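Local coordinates for protein SusD homolog (Bacteroides thetaiotaomicron VPI-5482, PDB 3FDH) that probably binds glycans at the outer membrane as a SusD/RagB-family lipoprotein and takes part in their uptake, at residues A218-V223 with C347-D352; S18-F23 with G100-N105; L122-F127 with D152-I157; V28-A33 with Q183-A188. One frame throughout, in Å; residues are numbered along the deposited sequence. Where two conformers were deposited one is given.

Contact 1: A218-V223 with C347-D352; sequences ADYEKV and CRLNRD
R348 lies against Y220 with the carbon part of its side chain. Its CB sits over one face of the Y220 ring, 3.6 Å from the centroid and 22° off the normal. This is a CH-pi contact, offset toward the rim near CZ and CE2. The R348 chain is extended from CG to NE and follows the ring to its phenol end, where CD comes 3.3 Å from Y220 OH. The guanidinium plane is 21° from the ring plane. The polar end of R348 turns to other partners, NE to E344 and NH1 to E446, both in salt bridges. L349 comes next, just past helix 335-348. Its CD1 touches Y220 CB at 3.4 Å, and the two side chains run alongside, pointing opposite ways. CD1 also reaches E221 CG at 4.0 Å. N350 has positive phi and ends the helix in a Schellman motif. R351 follows. R351 and E221 were each modelled in two conformers, and the geometry here belongs to one of them. In it, L349 CD1 lies over the centre of the R351 guanidinium, and R351 NH2 makes a salt bridge to E221 OE2 of 2.9 Å, at the guanidinium edge. The bridge is doubtful as a constant feature. The contact thus joins helix 216-228 to the end of helix 335-348 mainly through carbon packing on Y220, with an exposed charge pair beside it that is probably mobile.

Contact 2: S18-F23 with G100-N105; sequences SVASRF and GRDHGN
D102 and S21 meet where two overlapping beta turns approach the start of helix 21-37. The turns are type I from G100 to H103 and type II from D102 to N105. A20 is the N-cap residue of the helix. Hydrogen bonds from the first helical residue carry the contact. D102 OD2 takes both S21 N and S21 OG, each at 2.6 Å. The hydroxyl uses the anti lone pair of OD2, while the amide arrives 37° above the carboxylate plane. The negative charge at the N-terminal end of the helix would be favoured by the helix dipole. Q95 of helix 76-95 is a second, weak partner of S21 OG, and it also bonds to the backbone of D102.

Packing is the work of R101. Its chain bends at chi3 (-74°), and its NE makes a weak, salt-bridged contact to D102 OD1. One guanidinium face lies against the backbone at V19 C and A20 N, and NH2 is 3.7 Å from A20 CB. The last polar bond is at the guanidinium edge: R101 NH1 donates to S18 OG at 2.9 Å, with the oxygen in the guanidinium plane.

Contact 3: L122-F127 with D152-I157; sequences LIADFF and DTQQEI
The amide of Q154 meets the backbone of A124 edge-on. Its NE2 donates to A124 O at 2.8 Å, and the oxygen lies in the amide plane. The bond is almost straight, at 175°, but the donor stands 56° above the carbonyl plane of A124. The carbonyl oxygen of the amide is also used: OE1 accepts from the backbone N of W494. Two partners therefore fix the rotation of this buried group. CG of Q154 is anti to the backbone N (chi1 -165°). It packs on A124 CB at 3.8 Å.

A124 CB points toward the second segment and also touches I157 CG2, at 3.6 Å. With only a methyl group at this point, the backbones come close: the CA atoms of A124 and Q154 are 5.5 Å apart. I123 CG2 adds a looser contact to I157 CD1 at 4.3 Å. The helix that carries Q154 and I157 starts with a capping box. T153 OG1 accepts from E156 N, and E156 OE1 accepts from T153 N.

The contact thus joins the last turns of helix 106-127 to the first turn of helix 154-171, in the buried interior. Helix 76-95 packs on I123, and helix 431-443 packs on F126 and D125. D125 is bonded to Y158, R208 and W494. Just before the second helix, D152 pairs through its backbone with A130 of strand 130-131.

Contact 4: V28-A33 with Q183-A188; sequences VITSTA and QDFLYA
I29 points its side chain at the loop 183-188 and crosses both D184 and F185 obliquely. Its CD1 comes within 3.8 Å of D184 OD1 and 3.9 Å of F185 N. Its other branch, CG2, is anti to the backbone N and lies beside F185 CB at 4.1 Å. The same CG2 reaches L186 CD1 at 4.2 Å. The isoleucine thus spreads its two ends over three successive residues of the loop.

The loop is shaped by D184. Its OD1 accepts from the backbone N of L186 and of Y187, each at 2.9 Å, an Asx turn with a further Asx-motif bond. Both amides approach from the same face of the carboxylate plane. The second oxygen, OD2, is bonded to G189 N and to NE1 of W194 on helix 191-208. I29 CD1 therefore meets an oxygen already held by two amides of the loop.

T30 and F185 also cross at a slant. T30 OG1 is 3.4 Å from F185 CD2, oblique to the ring, and the T30 hydroxyl is hydrogen-bonded to A26 O in its own helix. F185 touches A26 on the same helix, and F240 of strand 238-240 packs against both I29 and F185. Farther along the loop, the Y187 ring stands edge-to-face with W194.

In the fold
From the N terminus, helix 21-37 enters two contacts. Its start meets 100-105 in contact 2, closing a loop of 76 residues. Its middle meets 183-188 in contact 4, closing one of 149. These two cross along the chain and touch each other where R22 and F23 pack on Q183. Contact 3 closes a short loop between helix 106-127 and helix 154-171, and it falls within the long loop of contact 4. Contact 1 comes last in the series, and its centre is about 41 Å from that of contact 2. Contacts 2 and 4 tie helix 21-37 to two loops, contact 3 joins two helices, and contact 1 joins helix 216-228 to the end of helix 335-348.

Contact 1: A218-V223 with C347-D352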
# COMPACT_ATOMS: atom_id res chain seq x y z
N ALA A 218 17.07 12.66 -14.81
CA ALA A 218 16.81 13.79 -13.91
C ALA A 218 15.81 13.33 -12.85
O ALA A 218 15.96 13.61 -11.64
CB ALA A 218 16.28 15.02 -14.67
N ASP A 219 14.82 12.53 -13.29
CA ASP A 219 13.80 12.02 -12.36
C ASP A 219 14.40 11.06 -11.33
O ASP A 219 14.05 11.10 -10.15
CB ASP A 219 12.60 11.41 -13.08
CG ASP A 219 11.67 12.47 -13.61
OD1 ASP A 219 11.91 13.67 -13.26
OD2 ASP A 219 10.74 12.12 -14.38
N TYR A 220 15.29 10.20 -11.79
CA TYR A 220 15.93 9.26 -10.84
C TYR A 220 16.75 10.04 -9.81
O TYR A 220 16.82 9.68 -8.61
CB TYR A 220 16.83 8.21 -11.51
CG TYR A 220 16.13 7.37 -12.55
CD1 TYR A 220 14.88 6.82 -12.30
CD2 TYR A 220 16.73 7.10 -13.77
CE1 TYR A 220 14.23 6.05 -13.27
CE2 TYR A 220 16.10 6.32 -14.73
CZ TYR A 220 14.84 5.79 -14.48
OH TYR A 220 14.20 5.02 -15.44
N GLU A 221 17.38 11.12 -10.28
CA GLU A 221 18.22 11.93 -9.38
C GLU A 221 17.33 12.68 -8.38
O GLU A 221 17.70 12.88 -7.23
CB GLU A 221 19.20 12.78 -10.18
CG GLU A 221 20.25 11.85 -10.88
CD GLU A 221 21.10 12.51 -11.95
OE1 GLU A 221 20.88 13.70 -12.25
OE2 GLU A 221 21.98 11.82 -12.50
N LYS A 222 16.15 13.04 -8.83
CA LYS A 222 15.20 13.69 -7.93
C LYS A 222 14.79 12.73 -6.84
O LYS A 222 14.71 13.08 -5.67
CB LYS A 222 13.98 14.20 -8.69
CG LYS A 222 14.26 15.50 -9.42
CD LYS A 222 13.24 15.84 -10.45
CE LYS A 222 11.85 15.89 -9.89
NZ LYS A 222 10.85 15.78 -11.00
N VAL A 223 14.53 11.49 -7.23
CA VAL A 223 14.09 10.48 -6.28
C VAL A 223 15.18 10.36 -5.22
O VAL A 223 14.91 10.44 -4.03
CB VAL A 223 13.82 9.08 -6.94
CG1 VAL A 223 13.69 7.99 -5.86
CG2 VAL A 223 12.56 9.14 -7.85
N CYS A 347 19.61 1.59 -9.60
CA CYS A 347 19.63 0.57 -10.65
C CYS A 347 19.37 1.21 -11.99
O CYS A 347 20.09 1.05 -12.94
CB CYS A 347 18.55 -0.48 -10.40
SG CYS A 347 18.95 -1.66 -9.08
N ARG A 348 18.28 1.93 -12.07
CA ARG A 348 17.91 2.54 -13.35
C ARG A 348 18.94 3.58 -13.82
O ARG A 348 18.99 3.89 -15.02
CB ARG A 348 16.51 3.12 -13.29
CG ARG A 348 15.46 2.04 -13.14
CD ARG A 348 14.10 2.61 -13.21
NE ARG A 348 13.08 1.63 -12.87
CZ ARG A 348 12.54 0.74 -13.69
NH1 ARG A 348 12.88 0.63 -14.96
NH2 ARG A 348 11.64 -0.09 -13.23
N LEU A 349 19.75 4.08 -12.90
CA LEU A 349 20.83 5.05 -13.21
C LEU A 349 22.10 4.29 -13.54
O LEU A 349 23.15 4.87 -13.79
CB LEU A 349 21.10 6.05 -12.07
CG LEU A 349 20.10 7.22 -12.00
CD1 LEU A 349 20.12 7.87 -10.63
CD2 LEU A 349 20.37 8.19 -13.14
N ASN A 350 21.99 2.97 -13.59
CA ASN A 350 23.19 2.19 -13.80
C ASN A 350 24.27 2.39 -12.74
O ASN A 350 25.49 2.37 -13.04
CB ASN A 350 23.79 2.46 -15.18
CG ASN A 350 23.67 1.27 -16.08
OD1 ASN A 350 22.88 0.37 -15.80
ND2 ASN A 350 24.49 1.23 -17.13
N ARG A 351 23.83 2.65 -11.51
CA ARG A 351 24.75 2.79 -10.38
C ARG A 351 24.54 1.69 -9.35
O ARG A 351 23.53 1.03 -9.33
CB ARG A 351 24.61 4.14 -9.68
CG ARG A 351 24.81 5.33 -10.58
CD ARG A 351 24.64 6.63 -9.79
NE ARG A 351 24.31 7.73 -10.69
CZ ARG A 351 23.87 8.91 -10.27
NH1 ARG A 351 23.71 9.11 -8.97
NH2 ARG A 351 23.58 9.87 -11.13
N ASP A 352 25.55 1.51 -8.52
CA ASP A 352 25.53 0.47 -7.47
C ASP A 352 24.43 0.74 -6.47
O ASP A 352 24.39 1.81 -5.85
CB ASP A 352 26.88 0.41 -6.74
CG ASP A 352 26.94 -0.71 -5.71
OD1 ASP A 352 26.25 -1.71 -5.84
OD2 ASP A 352 27.74 -0.59 -4.76

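Contact 2: S18-F23 with G100-N105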
# COMPACT_ATOMS: atom_id res chain seq x y z
N SER A 18 -19.10 23.04 11.85
CA SER A 18 -17.77 23.68 12.02
C SER A 18 -17.03 23.23 13.25
O SER A 18 -17.47 23.43 14.37
CB SER A 18 -17.93 25.19 12.09
OG SER A 18 -16.65 25.80 12.22
N VAL A 19 -15.89 22.61 13.02
CA VAL A 19 -15.02 22.18 14.10
C VAL A 19 -13.59 22.59 13.83
O VAL A 19 -13.22 22.84 12.67
CB VAL A 19 -15.15 20.66 14.42
CG1 VAL A 19 -16.62 20.28 14.66
CG2 VAL A 19 -14.57 19.81 13.35
N ALA A 20 -12.81 22.69 14.89
CA ALA A 20 -11.38 23.07 14.79
C ALA A 20 -10.63 22.08 13.91
O ALA A 20 -10.83 20.86 14.00
CB ALA A 20 -10.72 23.20 16.18
N SER A 21 -9.76 22.62 13.07
CA SER A 21 -9.04 21.79 12.08
C SER A 21 -8.34 20.60 12.67
O SER A 21 -8.27 19.56 12.05
CB SER A 21 -8.02 22.62 11.30
OG SER A 21 -8.66 23.51 10.42
N ARG A 22 -7.80 20.75 13.87
CA ARG A 22 -7.06 19.65 14.49
C ARG A 22 -7.94 18.42 14.68
O ARG A 22 -7.50 17.29 14.47
CB ARG A 22 -6.40 20.08 15.80
CG ARG A 22 -7.31 20.51 16.91
CD ARG A 22 -6.49 21.14 18.00
NE ARG A 22 -7.27 21.50 19.17
CZ ARG A 22 -7.90 22.67 19.34
NH1 ARG A 22 -7.88 23.62 18.40
NH2 ARG A 22 -8.57 22.87 20.46
N PHE A 23 -9.19 18.65 15.02
CA PHE A 23 -10.12 17.54 15.25
C PHE A 23 -10.47 16.86 13.92
O PHE A 23 -10.68 15.63 13.82
CB PHE A 23 -11.36 18.01 16.00
CG PHE A 23 -11.04 18.60 17.36
CD1 PHE A 23 -10.28 17.89 18.26
CD2 PHE A 23 -11.45 19.90 17.70
CE1 PHE A 23 -9.96 18.44 19.51
CE2 PHE A 23 -11.14 20.43 18.93
CZ PHE A 23 -10.40 19.71 19.82
N GLY A 100 -9.83 32.16 7.54
CA GLY A 100 -10.28 30.91 8.15
C GLY A 100 -10.35 30.98 9.67
O GLY A 100 -9.60 31.69 10.31
N ARG A 101 -11.25 30.20 10.24
CA ARG A 101 -11.38 30.16 11.70
C ARG A 101 -10.10 29.70 12.38
O ARG A 101 -9.84 30.01 13.55
CB ARG A 101 -12.52 29.25 12.16
CG ARG A 101 -12.36 27.81 11.74
CD ARG A 101 -13.30 26.92 12.50
NE ARG A 101 -12.86 26.72 13.88
CZ ARG A 101 -13.63 26.16 14.79
NH1 ARG A 101 -14.86 25.81 14.46
NH2 ARG A 101 -13.19 25.97 16.03
N ASP A 102 -9.30 28.96 11.62
CA ASP A 102 -8.07 28.40 12.17
C ASP A 102 -6.83 29.06 11.61
O ASP A 102 -5.76 28.49 11.60
CB ASP A 102 -8.03 26.90 11.95
CG ASP A 102 -9.09 26.17 12.71
OD1 ASP A 102 -9.48 26.67 13.79
OD2 ASP A 102 -9.56 25.12 12.24
N HIS A 103 -7.01 30.27 11.11
CA HIS A 103 -5.86 31.04 10.62
C HIS A 103 -4.70 30.99 11.59
O HIS A 103 -4.86 31.12 12.80
CB HIS A 103 -6.25 32.51 10.40
CG HIS A 103 -6.73 33.21 11.64
ND1 HIS A 103 -8.02 33.09 12.12
CD2 HIS A 103 -6.09 34.04 12.50
CE1 HIS A 103 -8.15 33.80 13.22
NE2 HIS A 103 -6.99 34.39 13.47
N GLY A 104 -3.51 30.80 11.06
CA GLY A 104 -2.29 30.74 11.86
C GLY A 104 -1.82 29.34 12.19
O GLY A 104 -0.77 29.15 12.80
N ASN A 105 -2.64 28.37 11.82
CA ASN A 105 -2.28 26.97 12.04
C ASN A 105 -1.72 26.40 10.75
O ASN A 105 -2.33 25.58 10.08
CB ASN A 105 -3.47 26.19 12.58
CG ASN A 105 -3.79 26.60 13.97
OD1 ASN A 105 -3.03 26.34 14.89
ND2 ASN A 105 -4.93 27.24 14.15

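Contact 3: L122-F127 with D152-I157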
# COMPACT_ATOMS: atom_id res chain seq x y z
N LEU A 122 -4.45 8.18 -4.28
CA LEU A 122 -5.23 6.91 -4.24
C LEU A 122 -6.28 6.97 -5.33
O LEU A 122 -6.55 6.02 -6.05
CB LEU A 122 -5.85 6.66 -2.84
CG LEU A 122 -4.88 6.27 -1.72
CD1 LEU A 122 -5.57 6.36 -0.35
CD2 LEU A 122 -4.28 4.88 -1.95
N ILE A 123 -6.84 8.14 -5.49
CA ILE A 123 -7.87 8.31 -6.51
C ILE A 123 -7.25 8.06 -7.89
O ILE A 123 -7.75 7.29 -8.73
CB ILE A 123 -8.49 9.73 -6.50
CG1 ILE A 123 -9.41 9.94 -5.29
CG2 ILE A 123 -9.34 9.95 -7.74
CD1 ILE A 123 -9.94 11.36 -5.15
N ALA A 124 -6.18 8.79 -8.12
CA ALA A 124 -5.53 8.77 -9.42
C ALA A 124 -4.98 7.40 -9.73
O ALA A 124 -5.12 6.90 -10.81
CB ALA A 124 -4.44 9.87 -9.53
N ASP A 125 -4.35 6.79 -8.75
CA ASP A 125 -3.68 5.49 -8.97
C ASP A 125 -4.64 4.34 -9.25
O ASP A 125 -4.40 3.46 -10.13
CB ASP A 125 -2.79 5.13 -7.80
CG ASP A 125 -1.60 5.99 -7.74
OD1 ASP A 125 -1.25 6.64 -8.76
OD2 ASP A 125 -1.01 6.05 -6.64
N PHE A 126 -5.77 4.39 -8.55
CA PHE A 126 -6.71 3.27 -8.61
C PHE A 126 -7.77 3.44 -9.63
O PHE A 126 -8.15 2.47 -10.26
CB PHE A 126 -7.23 2.90 -7.21
CG PHE A 126 -6.21 2.20 -6.45
CD1 PHE A 126 -5.20 2.92 -5.80
CD2 PHE A 126 -6.12 0.84 -6.50
CE1 PHE A 126 -4.19 2.26 -5.22
CE2 PHE A 126 -5.14 0.18 -5.89
CZ PHE A 126 -4.15 0.88 -5.26
N PHE A 127 -8.22 4.66 -9.83
CA PHE A 127 -9.33 4.88 -10.73
C PHE A 127 -9.01 5.55 -12.04
O PHE A 127 -9.79 5.48 -12.98
CB PHE A 127 -10.45 5.62 -9.98
CG PHE A 127 -10.92 4.87 -8.78
CD1 PHE A 127 -11.86 3.89 -8.91
CD2 PHE A 127 -10.41 5.15 -7.53
CE1 PHE A 127 -12.28 3.18 -7.82
CE2 PHE A 127 -10.81 4.44 -6.44
CZ PHE A 127 -11.74 3.45 -6.57
N ASP A 152 -11.05 15.01 -14.08
CA ASP A 152 -9.69 15.53 -14.33
C ASP A 152 -8.93 14.35 -14.90
O ASP A 152 -9.23 13.19 -14.60
CB ASP A 152 -8.96 15.88 -13.02
CG ASP A 152 -9.47 17.15 -12.35
OD1 ASP A 152 -10.41 17.79 -12.87
OD2 ASP A 152 -8.91 17.47 -11.28
N THR A 153 -7.93 14.65 -15.72
CA THR A 153 -7.07 13.60 -16.23
C THR A 153 -6.19 13.20 -15.09
O THR A 153 -5.98 13.98 -14.16
CB THR A 153 -6.16 14.04 -17.38
OG1 THR A 153 -5.24 15.05 -16.90
CG2 THR A 153 -6.99 14.54 -18.56
N GLN A 154 -5.66 11.99 -15.17
CA GLN A 154 -4.79 11.48 -14.11
C GLN A 154 -3.58 12.39 -14.00
O GLN A 154 -3.03 12.62 -12.91
CB GLN A 154 -4.35 10.05 -14.40
CG GLN A 154 -3.77 9.34 -13.19
CD GLN A 154 -2.98 8.16 -13.56
OE1 GLN A 154 -2.13 8.21 -14.46
NE2 GLN A 154 -3.21 7.04 -12.83
N GLN A 155 -3.17 12.92 -15.15
CA GLN A 155 -2.01 13.81 -15.17
C GLN A 155 -2.34 15.09 -14.39
O GLN A 155 -1.53 15.57 -13.61
CB GLN A 155 -1.54 14.10 -16.59
CG GLN A 155 -0.28 14.96 -16.64
CD GLN A 155 0.11 15.32 -18.08
OE1 GLN A 155 -0.68 15.16 -19.02
NE2 GLN A 155 1.33 15.82 -18.26
N GLU A 156 -3.54 15.61 -14.59
CA GLU A 156 -3.99 16.80 -13.88
C GLU A 156 -4.05 16.55 -12.38
O GLU A 156 -3.74 17.42 -11.59
CB GLU A 156 -5.35 17.28 -14.37
CG GLU A 156 -5.24 17.96 -15.70
CD GLU A 156 -6.55 18.22 -16.38
OE1 GLU A 156 -7.57 17.56 -16.07
OE2 GLU A 156 -6.54 19.07 -17.28
N ILE A 157 -4.41 15.33 -12.01
CA ILE A 157 -4.54 15.00 -10.58
C ILE A 157 -3.13 15.00 -10.00
O ILE A 157 -2.88 15.55 -8.92
CB ILE A 157 -5.29 13.66 -10.34
CG1 ILE A 157 -6.74 13.73 -10.83
CG2 ILE A 157 -5.25 13.32 -8.79
CD1 ILE A 157 -7.50 12.40 -10.79

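Contact 4: V28-A33 with Q183-A188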
# COMPACT_ATOMS: atom_id res chain seq x y z
N VAL A 28 -9.08 12.56 9.54
CA VAL A 28 -8.50 12.41 8.20
C VAL A 28 -7.37 11.39 8.25
O VAL A 28 -7.24 10.51 7.40
CB VAL A 28 -8.04 13.82 7.62
CG1 VAL A 28 -7.05 13.69 6.47
CG2 VAL A 28 -9.27 14.69 7.23
N ILE A 29 -6.55 11.47 9.29
CA ILE A 29 -5.42 10.55 9.40
C ILE A 29 -5.94 9.13 9.63
O ILE A 29 -5.48 8.13 9.01
CB ILE A 29 -4.48 10.97 10.51
CG1 ILE A 29 -3.84 12.33 10.17
CG2 ILE A 29 -3.39 9.93 10.78
CD1 ILE A 29 -3.03 12.91 11.34
N THR A 30 -6.92 9.04 10.51
CA THR A 30 -7.50 7.75 10.87
C THR A 30 -8.13 7.09 9.65
O THR A 30 -7.90 5.91 9.33
CB THR A 30 -8.58 7.92 11.93
OG1 THR A 30 -7.99 8.44 13.14
CG2 THR A 30 -9.23 6.58 12.23
N SER A 31 -8.93 7.87 8.97
CA SER A 31 -9.62 7.37 7.78
C SER A 31 -8.68 7.03 6.63
O SER A 31 -8.90 6.03 5.92
CB SER A 31 -10.74 8.32 7.33
OG SER A 31 -10.24 9.52 6.80
N THR A 32 -7.64 7.84 6.47
CA THR A 32 -6.66 7.61 5.40
C THR A 32 -5.91 6.30 5.61
O THR A 32 -5.69 5.53 4.67
CB THR A 32 -5.72 8.81 5.18
OG1 THR A 32 -6.52 9.96 4.83
CG2 THR A 32 -4.75 8.53 4.05
N ALA A 33 -5.57 6.02 6.85
CA ALA A 33 -4.83 4.79 7.18
C ALA A 33 -5.76 3.59 7.15
O ALA A 33 -5.63 2.67 6.35
CB ALA A 33 -4.16 4.92 8.53
N GLN A 183 -3.91 15.10 18.29
CA GLN A 183 -4.75 14.78 17.13
C GLN A 183 -3.94 14.20 15.98
O GLN A 183 -4.46 13.55 15.07
CB GLN A 183 -5.51 16.01 16.65
CG GLN A 183 -6.66 16.45 17.56
CD GLN A 183 -6.20 17.08 18.82
OE1 GLN A 183 -5.47 18.07 18.79
NE2 GLN A 183 -6.65 16.55 19.97
N ASP A 184 -2.64 14.44 16.02
CA ASP A 184 -1.71 13.94 14.99
C ASP A 184 -1.30 12.50 15.34
O ASP A 184 -0.32 12.26 16.06
CB ASP A 184 -0.47 14.83 14.88
CG ASP A 184 0.54 14.28 13.91
OD1 ASP A 184 0.20 13.28 13.21
OD2 ASP A 184 1.68 14.82 13.86
N PHE A 185 -2.12 11.58 14.90
CA PHE A 185 -1.93 10.16 15.16
C PHE A 185 -0.78 9.56 14.36
O PHE A 185 -0.42 8.40 14.53
CB PHE A 185 -3.21 9.35 14.87
CG PHE A 185 -4.38 9.74 15.72
CD1 PHE A 185 -4.24 9.87 17.09
CD2 PHE A 185 -5.63 9.94 15.15
CE1 PHE A 185 -5.32 10.23 17.87
CE2 PHE A 185 -6.70 10.28 15.91
CZ PHE A 185 -6.56 10.43 17.27
N LEU A 186 -0.18 10.37 13.50
CA LEU A 186 0.92 9.88 12.70
C LEU A 186 2.22 10.22 13.39
O LEU A 186 3.02 9.33 13.70
CB LEU A 186 0.86 10.47 11.30
CG LEU A 186 1.32 9.57 10.18
CD1 LEU A 186 0.43 8.29 10.15
CD2 LEU A 186 1.23 10.37 8.88
N TYR A 187 2.41 11.49 13.72
CA TYR A 187 3.68 11.95 14.26
C TYR A 187 3.65 12.79 15.55
O TYR A 187 4.67 13.34 15.97
CB TYR A 187 4.45 12.71 13.19
CG TYR A 187 4.97 11.86 12.03
CD1 TYR A 187 5.86 10.83 12.23
CD2 TYR A 187 4.62 12.16 10.74
CE1 TYR A 187 6.39 10.13 11.17
CE2 TYR A 187 5.14 11.48 9.68
CZ TYR A 187 6.00 10.43 9.89
OH TYR A 187 6.53 9.75 8.83
N ALA A 188 2.50 12.88 16.19
CA ALA A 188 2.41 13.56 17.48
C ALA A 188 2.93 14.98 17.44
O ALA A 188 3.57 15.47 18.40
CB ALA A 188 3.12 12.75 18.57